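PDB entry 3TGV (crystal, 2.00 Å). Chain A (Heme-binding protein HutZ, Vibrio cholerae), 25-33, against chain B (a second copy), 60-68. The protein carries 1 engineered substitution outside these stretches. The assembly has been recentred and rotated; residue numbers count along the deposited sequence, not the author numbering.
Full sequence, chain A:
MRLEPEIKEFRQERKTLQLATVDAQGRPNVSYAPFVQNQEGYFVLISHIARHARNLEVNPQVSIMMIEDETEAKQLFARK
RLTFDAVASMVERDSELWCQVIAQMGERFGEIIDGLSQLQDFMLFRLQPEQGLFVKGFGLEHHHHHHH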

# COMPACT_ATOMS: atom_id res chain seq x y z
N GLN A 25 0.60 5.72 -19.27
CA GLN A 25 1.46 4.69 -19.84
C GLN A 25 1.57 3.47 -18.94
O GLN A 25 2.37 2.57 -19.19
CB GLN A 25 2.86 5.26 -20.12
CG GLN A 25 2.91 6.29 -21.25
CD GLN A 25 2.17 7.57 -20.92
OE1 GLN A 25 2.51 8.28 -19.97
NE2 GLN A 25 1.14 7.88 -21.71
N GLY A 26 0.78 3.43 -17.88
CA GLY A 26 0.78 2.29 -16.97
C GLY A 26 1.99 2.17 -16.05
O GLY A 26 2.34 1.06 -15.65
N ARG A 27 2.63 3.29 -15.71
CA ARG A 27 3.61 3.28 -14.63
C ARG A 27 2.86 3.26 -13.30
O ARG A 27 2.00 4.12 -13.06
CB ARG A 27 4.50 4.54 -14.70
CG ARG A 27 5.27 4.69 -16.01
CD ARG A 27 5.98 6.02 -16.08
NE ARG A 27 6.51 6.28 -17.42
CZ ARG A 27 5.86 6.97 -18.35
NH1 ARG A 27 4.67 7.48 -18.09
NH2 ARG A 27 6.42 7.16 -19.54
N PRO A 28 3.19 2.29 -12.42
CA PRO A 28 2.51 2.10 -11.13
C PRO A 28 2.86 3.17 -10.09
O PRO A 28 3.97 3.69 -10.05
CB PRO A 28 3.09 0.78 -10.63
CG PRO A 28 4.46 0.75 -11.23
CD PRO A 28 4.29 1.33 -12.60
N ASN A 29 1.91 3.49 -9.22
CA ASN A 29 2.21 4.31 -8.06
C ASN A 29 1.47 3.74 -6.85
O ASN A 29 0.32 3.34 -6.97
CB ASN A 29 1.81 5.76 -8.34
CG ASN A 29 2.00 6.64 -7.15
OD1 ASN A 29 1.05 6.95 -6.43
ND2 ASN A 29 3.24 7.07 -6.92
N VAL A 30 2.15 3.68 -5.71
CA VAL A 30 1.50 3.28 -4.46
C VAL A 30 1.37 4.49 -3.53
O VAL A 30 2.26 5.35 -3.47
CB VAL A 30 2.26 2.14 -3.77
CG1 VAL A 30 3.57 2.62 -3.22
CG2 VAL A 30 1.39 1.52 -2.66
N SER A 31 0.25 4.57 -2.84
CA SER A 31 -0.04 5.72 -2.00
C SER A 31 -1.08 5.26 -1.00
O SER A 31 -1.46 4.08 -1.00
CB SER A 31 -0.63 6.85 -2.84
OG SER A 31 -1.82 6.40 -3.49
N TYR A 32 -1.55 6.17 -0.16
CA TYR A 32 -2.68 5.87 0.73
C TYR A 32 -3.66 7.05 0.76
O TYR A 32 -3.32 8.16 0.36
CB TYR A 32 -2.20 5.57 2.14
CG TYR A 32 -1.95 6.83 2.92
CD1 TYR A 32 -0.82 7.61 2.68
CD2 TYR A 32 -2.86 7.27 3.87
CE1 TYR A 32 -0.61 8.81 3.38
CE2 TYR A 32 -2.65 8.46 4.57
CZ TYR A 32 -1.53 9.21 4.33
OH TYR A 32 -1.34 10.37 5.04
N ALA A 33 -4.86 6.81 1.26
CA ALA A 33 -5.83 7.87 1.48
C ALA A 33 -6.83 7.46 2.54
O ALA A 33 -7.35 6.34 2.50
CB ALA A 33 -6.55 8.19 0.18
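Chain B (60-68) PQVSIMMIE

Residues 61-67 of chain B form a strand that runs alongside strand 28-33 of chain A in nearly the same direction: the angle between their N-to-C vectors is 13°, and the axes come within 5.5 Å of each other. The extended conformation is evident in the chain B torsions, with phi between -153° and -100° and psi between 119° and 149° from Gln61(B) to Ile67(B). The backbones are closest toward the N-terminal ends of the strands, where the CA atoms of Asn29(A) and Ser63(B) are 5.0 Å apart, and they diverge toward the C-terminal end, where the CA atoms of Tyr32(A) and Ile67(B) stand 9.3 Å apart. The alternation of an extended chain sends the CA-to-CB bonds of Gln61(B), Ser63(B), Met65(B) and Ile67(B) toward chain A, while those of Val62(B) and Ile64(B) point away. On chain A, Pro28(A), Val30(A) and Tyr32(A) point toward chain B. The two stretches together bury 471 Å².

Despite the parallel course, no backbone-to-backbone hydrogen bond links the stretches. The one direct hydrogen bond runs from backbone to side chain: Val30(A) N donates to Ser63(B) OG at 3.0 Å, with an N-H...acceptor angle of 159°. The chi1 of Ser63(B), 175° (t), places its hydroxyl to receive this bond. The same side chain packs closely on the neighbouring backbone, its Ser63(B) CB lying 3.4 Å from Pro28(A) O and 3.5 Å from Asn29(A) CA.

Apolar packing follows toward the C-terminal end. Val30(A) CG1 meets Met65(B) CB at 3.5 Å and also lies 3.7 Å from the backbone atom Ile64(B) C. The thioether of Met65(B), t at chi1 and chi2 and p at chi3, carries its methyl further along chain A, so that Met65(B) CE comes to 3.9 Å from Ser31(A) C. Beyond it, Tyr32(A) CD1 and Ile67(B) CD1 approach to 3.7 Å, the methyl lying oblique to the ring. This side-chain contact bridges the wide backbone separation at that level.

At the N-terminal end the contact is more polar and partly solvent-mediated. Gln61(B) OE1 lies 3.5 Å from Pro28(A) CD and 3.7 Å from Arg27(A) CA, distances of van der Waals contact. A water completes the link, donating to Gln25(A) O at 2.8 Å and accepting from Gln61(B) NE2 at 3.1 Å. Within chain A, Arg27(A) NH1 donates to Gln25(A) OE1 at 3.0 Å and 149°, consistent with the end of the arginine leading away from chain B.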

# COMPACT_ATOMS: atom_id res chain seq x y z
N PRO B 60 8.50 -5.49 -14.78
CA PRO B 60 9.34 -5.33 -13.59
C PRO B 60 9.51 -3.89 -13.08
O PRO B 60 10.55 -3.56 -12.53
CB PRO B 60 10.68 -5.90 -14.05
CG PRO B 60 10.74 -5.53 -15.48
CD PRO B 60 9.32 -5.71 -15.99
N GLN B 61 8.49 -3.05 -13.24
CA GLN B 61 8.49 -1.76 -12.55
C GLN B 61 7.61 -1.85 -11.30
O GLN B 61 6.65 -2.62 -11.25
CB GLN B 61 8.04 -0.65 -13.50
CG GLN B 61 6.75 -0.96 -14.22
CD GLN B 61 6.42 0.04 -15.30
OE1 GLN B 61 6.68 1.24 -15.17
NE2 GLN B 61 5.83 -0.44 -16.39
N VAL B 62 7.96 -1.09 -10.27
CA VAL B 62 7.22 -1.14 -9.02
C VAL B 62 7.33 0.19 -8.29
O VAL B 62 8.38 0.80 -8.32
CB VAL B 62 7.80 -2.18 -8.06
CG1 VAL B 62 6.76 -2.55 -7.01
CG2 VAL B 62 8.24 -3.38 -8.81
N SER B 63 6.25 0.60 -7.63
CA SER B 63 6.29 1.75 -6.75
C SER B 63 6.24 1.21 -5.33
O SER B 63 5.38 0.39 -5.01
CB SER B 63 5.13 2.70 -7.03
OG SER B 63 5.09 3.77 -6.10
N ILE B 64 7.17 1.68 -4.50
CA ILE B 64 7.37 1.13 -3.17
C ILE B 64 7.11 2.18 -2.11
O ILE B 64 7.50 3.34 -2.27
CB ILE B 64 8.81 0.64 -3.03
CG1 ILE B 64 9.06 -0.50 -4.02
CG2 ILE B 64 9.07 0.22 -1.58
CD1 ILE B 64 10.52 -0.86 -4.23
N MET B 65 6.45 1.78 -1.03
CA MET B 65 6.23 2.72 0.07
C MET B 65 6.49 2.06 1.41
O MET B 65 6.03 0.95 1.69
CB MET B 65 4.81 3.31 0.01
CG MET B 65 4.52 4.33 1.12
SD MET B 65 2.89 5.13 0.99
CE MET B 65 1.79 3.73 1.11
N MET B 66 7.24 2.75 2.25
CA MET B 66 7.42 2.36 3.63
C MET B 66 6.66 3.38 4.50
O MET B 66 6.97 4.58 4.47
CB MET B 66 8.91 2.35 3.91
CG MET B 66 9.35 1.56 5.09
SD MET B 66 11.10 1.87 5.38
CE MET B 66 11.79 1.34 3.84
N ILE B 67 5.66 2.93 5.26
CA ILE B 67 4.73 3.86 5.89
C ILE B 67 4.46 3.54 7.36
O ILE B 67 4.34 2.37 7.74
CB ILE B 67 3.40 3.90 5.11
CG1 ILE B 67 2.50 5.04 5.59
CG2 ILE B 67 2.67 2.56 5.22
CD1 ILE B 67 1.29 5.28 4.71
N GLU B 68 4.35 4.58 8.20
CA GLU B 68 4.01 4.39 9.61
C GLU B 68 2.60 3.83 9.75
O GLU B 68 1.73 4.06 8.90
CB GLU B 68 4.14 5.70 10.42
CG GLU B 68 2.97 6.68 10.25
CD GLU B 68 3.08 7.90 11.19
OE1 GLU B 68 3.53 7.74 12.34
OE2 GLU B 68 2.70 9.02 10.78
O HOH W 1 4.94 1.83 -18.32